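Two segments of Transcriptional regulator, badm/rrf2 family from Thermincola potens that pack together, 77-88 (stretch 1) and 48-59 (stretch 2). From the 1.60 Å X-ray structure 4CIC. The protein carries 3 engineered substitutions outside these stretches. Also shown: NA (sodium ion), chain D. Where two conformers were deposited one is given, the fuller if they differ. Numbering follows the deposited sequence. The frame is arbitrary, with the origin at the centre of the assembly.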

ATOM      1  N   ASP A  77      -5.065 -22.844  -5.199  1.00 22.70           N
ATOM      2  CA  ASP A  77      -3.622 -22.894  -4.932  1.00 23.54           C
ATOM      3  C   ASP A  77      -2.876 -21.665  -5.466  1.00 23.39           C
ATOM      4  O   ASP A  77      -1.652 -21.690  -5.589  1.00 27.76           O
ATOM      5  CB  ASP A  77      -3.009 -24.158  -5.538  1.00 26.39           C
ATOM      6  CG  ASP A  77      -3.533 -25.436  -4.878  1.00 46.31           C
ATOM      7  OD1 ASP A  77      -3.722 -25.430  -3.637  1.00 40.16           O
ATOM      8  OD2 ASP A  77      -3.762 -26.441  -5.590  1.00 50.59           O
ATOM      9  N   ILE A  78      -3.606 -20.612  -5.818  1.00 19.72           N
ATOM     10  CA  ILE A  78      -2.951 -19.371  -6.239  1.00 19.08           C
ATOM     11  C   ILE A  78      -3.427 -18.230  -5.354  1.00 23.80           C
ATOM     12  O   ILE A  78      -4.578 -17.806  -5.459  1.00 20.85           O
ATOM     13  CB  ILE A  78      -3.245 -19.036  -7.739  1.00 18.78           C
ATOM     14  CG1 ILE A  78      -2.774 -20.180  -8.629  1.00 18.64           C
ATOM     15  CG2 ILE A  78      -2.540 -17.721  -8.128  1.00 19.67           C
ATOM     16  CD1 ILE A  78      -3.201 -20.049 -10.089  1.00 23.63           C
ATOM     17  N   LYS A  79      -2.539 -17.715  -4.497  1.00 21.90           N
ATOM     18  CA  LYS A  79      -2.842 -16.522  -3.707  1.00 21.61           C
ATOM     19  C   LYS A  79      -2.648 -15.266  -4.549  1.00 18.83           C
ATOM     20  O   LYS A  79      -1.808 -15.241  -5.435  1.00 19.73           O
ATOM     21  CB  LYS A  79      -1.912 -16.419  -2.480  1.00 19.78           C
ATOM     22  CG  LYS A  79      -2.045 -17.568  -1.516  1.00 24.85           C
ATOM     23  CD  LYS A  79      -0.929 -17.565  -0.501  1.00 28.62           C
ATOM     24  CE  LYS A  79      -1.059 -18.748   0.443  1.00 31.04           C
ATOM     25  NZ  LYS A  79       0.009 -18.722   1.494  1.00 41.33           N
ATOM     26  N   VAL A  80      -3.419 -14.217  -4.280  1.00 19.89           N
ATOM     27  CA  VAL A  80      -3.221 -12.971  -5.003  1.00 18.34           C
ATOM     28  C   VAL A  80      -1.781 -12.499  -4.782  1.00 17.68           C
ATOM     29  O   VAL A  80      -1.129 -11.989  -5.695  1.00 20.63           O
ATOM     30  CB  VAL A  80      -4.223 -11.888  -4.571  1.00 20.01           C
ATOM     31  CG1 VAL A  80      -3.915 -10.589  -5.269  1.00 19.97           C
ATOM     32  CG2 VAL A  80      -5.640 -12.338  -4.939  1.00 25.22           C
ATOM     33  N   GLY A  81      -1.293 -12.669  -3.566  1.00 21.98           N
ATOM     34  CA  GLY A  81       0.084 -12.315  -3.265  1.00 21.02           C
ATOM     35  C   GLY A  81       1.136 -13.041  -4.101  1.00 24.40           C
ATOM     36  O   GLY A  81       2.205 -12.481  -4.365  1.00 23.03           O
ATOM     37  N   ASP A  82       0.863 -14.291  -4.480  1.00 20.05           N
ATOM     38  CA  ASP A  82       1.755 -15.054  -5.362  1.00 26.86           C
ATOM     39  C   ASP A  82       1.879 -14.350  -6.711  1.00 25.06           C
ATOM     40  O   ASP A  82       2.947 -14.318  -7.313  1.00 24.68           O
ATOM     41  CB  ASP A  82       1.205 -16.453  -5.682  1.00 26.62           C
ATOM     42  CG  ASP A  82       1.155 -17.394  -4.484  1.00 44.34           C
ATOM     43  OD1 ASP A  82       1.924 -17.204  -3.519  1.00 33.50           O
ATOM     44  OD2 ASP A  82       0.349 -18.366  -4.539  1.00 40.95           O
ATOM     45  N   ILE A  83       0.757 -13.858  -7.223  1.00 19.14           N
ATOM     46  CA  ILE A  83       0.761 -13.183  -8.507  1.00 19.24           C
ATOM     47  C   ILE A  83       1.580 -11.892  -8.395  1.00 21.27           C
ATOM     48  O   ILE A  83       2.418 -11.589  -9.247  1.00 19.96           O
ATOM     49  CB  ILE A  83      -0.675 -12.833  -8.937  1.00 19.01           C
ATOM     50  CG1 ILE A  83      -1.502 -14.115  -9.081  1.00 19.45           C
ATOM     51  CG2 ILE A  83      -0.648 -11.979 -10.182  1.00 19.66           C
ATOM     52  CD1 ILE A  83      -3.005 -13.840  -9.199  1.00 19.23           C
ATOM     53  N   ILE A  84       1.348 -11.141  -7.324  1.00 18.48           N
ATOM     54  CA  ILE A  84       2.066  -9.890  -7.121  1.00 19.73           C
ATOM     55  C   ILE A  84       3.570 -10.153  -6.967  1.00 22.76           C
ATOM     56  O   ILE A  84       4.384  -9.460  -7.558  1.00 23.26           O
ATOM     57  CB  ILE A  84       1.512  -9.136  -5.892  1.00 19.79           C
ATOM     58  CG1 ILE A  84       0.045  -8.726  -6.133  1.00 23.03           C
ATOM     59  CG2 ILE A  84       2.359  -7.925  -5.568  1.00 25.58           C
ATOM     60  CD1 ILE A  84      -0.198  -8.035  -7.449  1.00 26.78           C
ATOM     61  N   ARG A  85       3.947 -11.154  -6.185  1.00 20.24           N
ATOM     62  CA  ARG A  85       5.368 -11.493  -6.050  1.00 25.91           C
ATOM     63  C   ARG A  85       6.067 -11.815  -7.375  1.00 25.54           C
ATOM     64  O   ARG A  85       7.202 -11.386  -7.620  1.00 28.24           O
ATOM     65  CB  ARG A  85       5.562 -12.649  -5.080  1.00 27.31           C
ATOM     66  CG  ARG A  85       5.473 -12.236  -3.633  1.00 25.40           C
ATOM     67  CD  ARG A  85       5.776 -13.404  -2.736  1.00 39.63           C
ATOM     68  NE  ARG A  85       5.375 -13.121  -1.369  1.00 52.56           N
ATOM     69  CZ  ARG A  85       4.199 -13.465  -0.862  1.00 53.28           C
ATOM     70  NH1 ARG A  85       3.327 -14.111  -1.620  1.00 36.99           N
ATOM     71  NH2 ARG A  85       3.900 -13.171   0.397  1.00 64.59           N
ATOM     72  N   VAL A  86       5.380 -12.559  -8.230  1.00 23.58           N
ATOM     73  CA  VAL A  86       5.925 -12.892  -9.542  1.00 21.81           C
ATOM     74  C   VAL A  86       6.197 -11.610 -10.354  1.00 26.17           C
ATOM     75  O   VAL A  86       7.270 -11.437 -10.944  1.00 26.01           O
ATOM     76  CB  VAL A  86       4.964 -13.815 -10.293  1.00 27.59           C
ATOM     77  CG1 VAL A  86       5.249 -13.777 -11.784  1.00 29.59           C
ATOM     78  CG2 VAL A  86       5.074 -15.215  -9.731  1.00 25.39           C
ATOM     79  N   LEU A  87       5.244 -10.691 -10.355  1.00 21.10           N
ATOM     80  CA  LEU A  87       5.362  -9.527 -11.222  1.00 24.52           C
ATOM     81  C   LEU A  87       6.388  -8.519 -10.701  1.00 24.94           C
ATOM     82  O   LEU A  87       6.969  -7.752 -11.462  1.00 26.52           O
ATOM     83  CB  LEU A  87       4.001  -8.859 -11.399  1.00 23.88           C
ATOM     84  CG  LEU A  87       2.920  -9.733 -12.047  1.00 21.26           C
ATOM     85  CD1 LEU A  87       1.603  -8.977 -12.053  1.00 28.67           C
ATOM     86  CD2 LEU A  87       3.330 -10.152 -13.450  1.00 27.67           C
ATOM     87  N   GLU A  88       6.596  -8.516  -9.396  1.00 29.24           N
ATOM     88  CA  GLU A  88       7.514  -7.523  -8.827  1.00 28.92           C
ATOM     89  C   GLU A  88       8.978  -7.962  -8.893  1.00 41.36           C
ATOM     90  O   GLU A  88       9.273  -9.145  -8.989  1.00 40.75           O
ATOM     91  CB  GLU A  88       7.054  -7.146  -7.430  1.00 37.23           C
ATOM     92  CG  GLU A  88       6.123  -5.926  -7.457  1.00 61.76           C
ATOM     93  CD  GLU A  88       4.921  -6.079  -8.408  1.00 66.49           C
ATOM     94  OE1 GLU A  88       4.101  -6.987  -8.194  1.00 84.53           O
ATOM     95  OE2 GLU A  88       4.751  -5.261  -9.343  1.00 41.04           O
TER
HETATM   96 NA    NA D1150       9.116 -11.333  -9.280  1.00 32.32          NA
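Stretch 2, residues 48-59: QLIAVLRKAGLV

Stretch 2 enters as a helix already under way, runs through 48-55, and ends in a Schellman turn at Gly-57, whose positive phi (87°) would jam a CB against the carbonyl O of Ala-56. Leu-58 N bonds back to Leu-53 O at 2.9 Å, and the chain leaves the turn with Val-59 in a strand. This helix crosses helix 80-87 at 106°, with the axes 10.1 Å apart at their nearest. Such a crossing gives a compact patch rather than a long seam, and the two stretches together bury 398 Å². No hydrogen bond joins them; the fit is one of apolar shape.

The closest backbones are Val-86 and Ala-56, with CA atoms 6.7 Å apart. Ala-56 sits at this point, and its CB meets Val-86 CG1 at 3.6 Å, the tightest contact of the interface. The same CG1 also lies 4.0 Å from Val-52 CG1 and 4.2 Å from Leu-53 CD2, so one valine methyl is seated in a hollow lined by three residues of the opposing stretch.

The reciprocal bump is Leu-58, just past the turn, which has the largest area covered of any residue here. Its CB points toward stretch 1, and its CD1 reaches Val-86 CG2 at 3.8 Å and Ile-83 CA at 4.2 Å, while its CD2 meets Ile-78 CG2 at 4.1 Å. The leucine thus spans from the loop before helix 80-87 to that helix's last turn.

Leu-87 extends the patch along stretch 2. Its CB points sideways, yet its end comes nearer, placing CD2 4.0 Å from Leu-49 CD2 and 4.1 Å from Leu-53 CD2. Leu-53 CD2 also approaches Ile-83 CG2, at 4.4 Å. The pattern here is an alanine where the CA atoms come closest, branched side chains around it, and a leucine past the Schellman turn packed on Ile-78, Ile-83 and Val-86.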

ATOM      1  N   GLN A  48       2.725  -9.371 -22.902  1.00 21.40           N
ATOM      2  CA  GLN A  48       3.942  -9.298 -22.118  1.00 22.00           C
ATOM      3  C   GLN A  48       3.732  -9.799 -20.698  1.00 21.54           C
ATOM      4  O   GLN A  48       4.609 -10.441 -20.125  1.00 23.99           O
ATOM      5  CB  GLN A  48       4.501  -7.872 -22.131  1.00 19.57           C
ATOM      6  CG  GLN A  48       4.963  -7.468 -23.528  1.00 22.32           C
ATOM      7  CD  GLN A  48       5.566  -6.078 -23.574  1.00 24.49           C
ATOM      8  OE1 GLN A  48       6.335  -5.706 -22.696  1.00 24.43           O
ATOM      9  NE2 GLN A  48       5.234  -5.314 -24.613  1.00 25.38           N
ATOM     10  N   LEU A  49       2.567  -9.488 -20.134  0.61 17.43           N
ATOM     11  CA  LEU A  49       2.216  -9.950 -18.797  0.61 24.24           C
ATOM     12  C   LEU A  49       2.235 -11.462 -18.747  0.61 27.72           C
ATOM     13  O   LEU A  49       2.916 -12.077 -17.918  0.61 23.52           O
ATOM     14  CB  LEU A  49       0.808  -9.484 -18.436  0.61 32.04           C
ATOM     15  CG  LEU A  49       0.653  -8.166 -17.696  0.61 28.95           C
ATOM     16  CD1 LEU A  49      -0.829  -7.912 -17.461  0.61 20.33           C
ATOM     17  CD2 LEU A  49       1.404  -8.226 -16.375  0.61 26.22           C
ATOM     18  N   ILE A  50       1.466 -12.046 -19.656  1.00 25.72           N
ATOM     19  CA  ILE A  50       1.256 -13.488 -19.698  1.00 25.08           C
ATOM     20  C   ILE A  50       2.583 -14.208 -19.856  1.00 29.17           C
ATOM     21  O   ILE A  50       2.781 -15.281 -19.290  1.00 31.94           O
ATOM     22  CB  ILE A  50       0.316 -13.862 -20.852  1.00 27.76           C
ATOM     23  CG1 ILE A  50      -1.107 -13.415 -20.518  1.00 35.57           C
ATOM     24  CG2 ILE A  50       0.354 -15.383 -21.138  1.00 33.07           C
ATOM     25  CD1 ILE A  50      -1.801 -14.318 -19.517  1.00 38.38           C
ATOM     26  N   ALA A  51       3.507 -13.601 -20.600  1.00 24.02           N
ATOM     27  CA  ALA A  51       4.816 -14.220 -20.789  1.00 28.84           C
ATOM     28  C   ALA A  51       5.511 -14.441 -19.451  1.00 26.47           C
ATOM     29  O   ALA A  51       6.105 -15.497 -19.218  1.00 27.28           O
ATOM     30  CB  ALA A  51       5.688 -13.397 -21.714  1.00 31.89           C
ATOM     31  N   VAL A  52       5.460 -13.442 -18.575  1.00 23.11           N
ATOM     32  CA  VAL A  52       6.063 -13.589 -17.257  1.00 23.35           C
ATOM     33  C   VAL A  52       5.301 -14.602 -16.397  1.00 26.16           C
ATOM     34  O   VAL A  52       5.906 -15.466 -15.768  1.00 24.37           O
ATOM     35  CB  VAL A  52       6.176 -12.219 -16.536  1.00 25.01           C
ATOM     36  CG1 VAL A  52       6.811 -12.386 -15.169  1.00 31.55           C
ATOM     37  CG2 VAL A  52       6.989 -11.263 -17.395  1.00 27.42           C
ATOM     38  N   LEU A  53       3.977 -14.522 -16.403  1.00 25.65           N
ATOM     39  CA  LEU A  53       3.168 -15.447 -15.620  1.00 26.36           C
ATOM     40  C   LEU A  53       3.397 -16.881 -16.084  1.00 29.95           C
ATOM     41  O   LEU A  53       3.352 -17.818 -15.287  1.00 25.56           O
ATOM     42  CB  LEU A  53       1.689 -15.080 -15.725  1.00 22.43           C
ATOM     43  CG  LEU A  53       1.314 -13.733 -15.109  1.00 23.46           C
ATOM     44  CD1 LEU A  53      -0.124 -13.426 -15.424  1.00 25.03           C
ATOM     45  CD2 LEU A  53       1.507 -13.807 -13.612  1.00 29.65           C
ATOM     46  N   ARG A  54       3.681 -17.039 -17.369  1.00 23.74           N
ATOM     47  CA  ARG A  54       3.948 -18.371 -17.938  1.00 28.57           C
ATOM     48  C   ARG A  54       5.298 -18.912 -17.472  1.00 24.64           C
ATOM     49  O   ARG A  54       5.409 -20.067 -17.067  1.00 27.60           O
ATOM     50  CB  ARG A  54       3.899 -18.319 -19.462  1.00 30.64           C
ATOM     51  CG  ARG A  54       3.512 -19.641 -20.109  1.00 43.01           C
ATOM     52  CD  ARG A  54       3.366 -19.500 -21.614  1.00 55.97           C
ATOM     53  NE  ARG A  54       4.442 -20.188 -22.319  1.00 68.84           N
ATOM     54  CZ  ARG A  54       4.629 -20.135 -23.632  1.00 73.57           C
ATOM     55  NH1 ARG A  54       3.810 -19.419 -24.391  1.00 71.00           N
ATOM     56  NH2 ARG A  54       5.640 -20.792 -24.184  1.00 76.33           N
ATOM     57  N   LYS A  55       6.322 -18.067 -17.518  1.00 27.96           N
ATOM     58  CA  LYS A  55       7.645 -18.454 -17.031  1.00 29.60           C
ATOM     59  C   LYS A  55       7.580 -18.842 -15.557  1.00 30.21           C
ATOM     60  O   LYS A  55       8.304 -19.728 -15.108  1.00 34.26           O
ATOM     61  CB  LYS A  55       8.644 -17.307 -17.202  1.00 32.72           C
ATOM     62  CG  LYS A  55       9.034 -17.004 -18.638  1.00 39.47           C
ATOM     63  CD  LYS A  55      10.158 -15.968 -18.668  1.00 47.12           C
ATOM     64  CE  LYS A  55      10.534 -15.565 -20.094  1.00 51.79           C
ATOM     65  NZ  LYS A  55       9.566 -14.593 -20.676  1.00 60.81           N
ATOM     66  N   ALA A  56       6.700 -18.172 -14.818  1.00 25.16           N
ATOM     67  CA  ALA A  56       6.538 -18.403 -13.386  1.00 29.11           C
ATOM     68  C   ALA A  56       5.794 -19.685 -13.063  1.00 28.56           C
ATOM     69  O   ALA A  56       5.790 -20.133 -11.921  1.00 30.47           O
ATOM     70  CB  ALA A  56       5.802 -17.237 -12.761  1.00 25.70           C
ATOM     71  N   GLY A  57       5.131 -20.257 -14.058  1.00 27.03           N
ATOM     72  CA  GLY A  57       4.404 -21.492 -13.835  1.00 28.30           C
ATOM     73  C   GLY A  57       2.993 -21.232 -13.331  1.00 28.56           C
ATOM     74  O   GLY A  57       2.354 -22.132 -12.785  1.00 29.13           O
ATOM     75  N   LEU A  58       2.503 -20.011 -13.526  1.00 23.57           N
ATOM     76  CA  LEU A  58       1.150 -19.644 -13.110  1.00 21.45           C
ATOM     77  C   LEU A  58       0.127 -19.871 -14.224  1.00 26.50           C
ATOM     78  O   LEU A  58      -1.052 -20.057 -13.956  1.00 24.80           O
ATOM     79  CB  LEU A  58       1.081 -18.190 -12.643  1.00 24.13           C
ATOM     80  CG  LEU A  58       1.624 -17.986 -11.225  1.00 26.83           C
ATOM     81  CD1 LEU A  58       1.649 -16.510 -10.842  1.00 26.39           C
ATOM     82  CD2 LEU A  58       0.765 -18.795 -10.246  1.00 27.44           C
ATOM     83  N   VAL A  59       0.589 -19.802 -15.468  1.00 23.83           N
ATOM     84  CA  VAL A  59      -0.289 -20.065 -16.600  0.51 22.33           C
ATOM     85  C   VAL A  59       0.440 -20.925 -17.605  1.00 22.43           C
ATOM     86  O   VAL A  59       1.671 -20.981 -17.629  1.00 24.66           O
ATOM     87  CB  VAL A  59      -0.757 -18.779 -17.309  0.51 23.36           C
ATOM     88  CG1 VAL A  59      -1.421 -17.819 -16.324  0.51 21.96           C
ATOM     89  CG2 VAL A  59       0.399 -18.118 -18.009  0.51 19.38           C
TER